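Local coordinates for putative uncharacterized protein (PDB 3FYM) that is of unknown function but is probably a membrane protein that binds DNA through its soluble N-terminal helix-turn-helix domain, at residues K2-G5 with E6-G10. Numbering follows the deposited sequence.
Sequences KTVG and EALKG
T3 O accepts from A7 N at 2.9 Å, V4 O from L8 N and G5 O from K9 N, the i to i+4 bonds that open helix 4-14. T3 is the N-cap residue, and with E6 it forms a capping box at the start of this first helix of the helix-turn-helix domain. The stronger half of the box is the bond from T3 N to E6 OE1, 3.0 Å long and nearly straight at 168°. The N-H does not lie in the carboxylate plane but comes from above it, 43° out. The return bond, from E6 N to T3 OG1, is weak at 3.3 Å. T3 OG1 sits between its own backbone N and carbonyl carbon (chi1 58°), which turns it to the first turn of the helix. The two side chains cross obliquely, with T3 OG1 only 3.1 Å from E6 CG. The carboxylate lies by the helix N-terminus, where the dipole would probably favour its negative charge. Two more amides of this end have partners further along the chain: V4 N bonds to E75 OE1 and G5 N to N39 OD1. On the buried side V4 CG2 and L8 CD1 meet loosely at 4.3 Å, and both residues rest on L68 of helix 65-71. L8 also packs on I36 of helix 30-37 and on Y57 and A58 of helix 50-60, so it ties helix 4-14 to those two helices. On another side the bent K2 chain lays CG, CD and CE alongside the A7 methyl. There K2 CD and A7 CB are 4.0 Å apart.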
ATOM      1  N   LYS A   2      -0.465 -11.833   8.844  1.00 21.62           N
ATOM      2  CA  LYS A   2      -1.223 -11.070   7.845  1.00 17.43           C
ATOM      3  C   LYS A   2      -0.248 -10.621   6.744  1.00 12.14           C
ATOM      4  O   LYS A   2       0.930 -10.459   6.976  1.00 12.57           O
ATOM      5  CB  LYS A   2      -1.920  -9.831   8.393  1.00 20.66           C
ATOM      6  CG  LYS A   2      -1.043  -8.820   9.047  1.00 28.67           C
ATOM      7  CD  LYS A   2      -1.612  -7.999  10.205  1.00 34.62           C
ATOM      8  CE  LYS A   2      -0.381  -7.377  10.896  1.00 38.46           C
ATOM      9  NZ  LYS A   2      -0.631  -6.757  12.221  1.00 50.80           N
ATOM     10  N   THR A   3      -0.784 -10.407   5.552  1.00 11.70           N
ATOM     11  CA  THR A   3      -0.001  -9.749   4.508  1.00 10.69           C
ATOM     12  C   THR A   3      -0.012  -8.259   4.744  1.00  9.20           C
ATOM     13  O   THR A   3      -0.778  -7.702   5.511  1.00  9.67           O
ATOM     14  CB  THR A   3      -0.628 -10.048   3.146  1.00 10.89           C
ATOM     15  OG1 THR A   3      -1.930  -9.616   3.173  1.00 12.19           O
ATOM     16  CG2 THR A   3      -0.679 -11.499   2.785  1.00 13.56           C
ATOM     17  N   VAL A   4       0.882  -7.556   4.016  1.00  8.96           N
ATOM     18  CA  VAL A   4       0.921  -6.088   4.132  1.00  8.64           C
ATOM     19  C   VAL A   4      -0.404  -5.504   3.693  1.00  8.75           C
ATOM     20  O   VAL A   4      -0.894  -4.570   4.288  1.00  9.18           O
ATOM     21  CB  VAL A   4       2.117  -5.510   3.367  1.00  9.35           C
ATOM     22  CG1 VAL A   4       1.996  -5.668   1.828  1.00  9.66           C
ATOM     23  CG2 VAL A   4       2.271  -4.049   3.728  1.00 10.29           C
ATOM     24  N   GLY A   5      -1.010  -6.054   2.638  1.00  8.91           N
ATOM     25  CA  GLY A   5      -2.270  -5.489   2.157  1.00 10.68           C
ATOM     26  C   GLY A   5      -3.375  -5.681   3.161  1.00  9.73           C
ATOM     27  O   GLY A   5      -4.243  -4.814   3.372  1.00 10.97           O
ATOM     28  N   GLU A   6      -3.439  -6.763   3.874  1.00 10.37           N
ATOM     29  CA  GLU A   6      -4.382  -7.042   4.926  1.00 11.28           C
ATOM     30  C   GLU A   6      -4.129  -6.144   6.107  1.00 11.13           C
ATOM     31  O   GLU A   6      -5.092  -5.671   6.744  1.00 11.99           O
ATOM     32  CB  GLU A   6      -4.307  -8.508   5.379  1.00 13.95           C
ATOM     33  CG  GLU A   6      -4.819  -9.488   4.357  1.00 16.55           C
ATOM     34  CD  GLU A   6      -4.447 -10.938   4.583  1.00 20.09           C
ATOM     35  OE1 GLU A   6      -3.605 -11.305   5.414  1.00 21.46           O
ATOM     36  OE2 GLU A   6      -5.041 -11.742   3.857  1.00 31.70           O
ATOM     37  N   ALA A   7      -2.863  -5.887   6.434  1.00 10.33           N
ATOM     38  CA  ALA A   7      -2.565  -4.953   7.532  1.00 11.08           C
ATOM     39  C   ALA A   7      -3.123  -3.580   7.210  1.00 10.12           C
ATOM     40  O   ALA A   7      -3.732  -2.901   8.041  1.00 11.44           O
ATOM     41  CB  ALA A   7      -1.081  -4.900   7.811  1.00 11.70           C
ATOM     42  N   LEU A   8      -2.859  -3.093   5.986  1.00  9.48           N
ATOM     43  CA  LEU A   8      -3.326  -1.781   5.565  1.00  9.92           C
ATOM     44  C   LEU A   8      -4.848  -1.699   5.535  1.00 10.25           C
ATOM     45  O   LEU A   8      -5.451  -0.787   6.083  1.00 11.12           O
ATOM     46  CB  LEU A   8      -2.727  -1.423   4.180  1.00  9.26           C
ATOM     47  CG  LEU A   8      -1.223  -1.161   4.184  1.00  9.74           C
ATOM     48  CD1 LEU A   8      -0.737  -1.140   2.752  1.00 11.44           C
ATOM     49  CD2 LEU A   8      -0.883   0.146   4.906  1.00 11.40           C
ATOM     50  N   LYS A   9      -5.457  -2.673   4.882  1.00 10.42           N
ATOM     51  CA  LYS A   9      -6.939  -2.708   4.763  1.00 10.83           C
ATOM     52  C   LYS A   9      -7.580  -2.776   6.131  1.00 11.83           C
ATOM     53  O   LYS A   9      -8.594  -2.130   6.372  1.00 12.65           O
ATOM     54  CB  LYS A   9      -7.365  -3.862   3.882  1.00 11.16           C
ATOM     55  CG  LYS A   9      -8.868  -3.929   3.602  1.00 13.02           C
ATOM     56  CD  LYS A   9      -9.242  -5.056   2.686  1.00 13.12           C
ATOM     57  CE  LYS A   9     -10.705  -5.057   2.308  1.00 15.84           C
ATOM     58  NZ  LYS A   9     -10.965  -6.121   1.313  1.00 18.26           N
ATOM     59  N   GLY A  10      -7.052  -3.605   7.019  1.00 11.87           N
ATOM     60  CA  GLY A  10      -7.591  -3.742   8.334  1.00 13.59           C
ATOM     61  C   GLY A  10      -7.627  -2.403   9.036  1.00 13.27           C
ATOM     62  O   GLY A  10      -8.604  -2.002   9.700  1.00 15.25           O
TER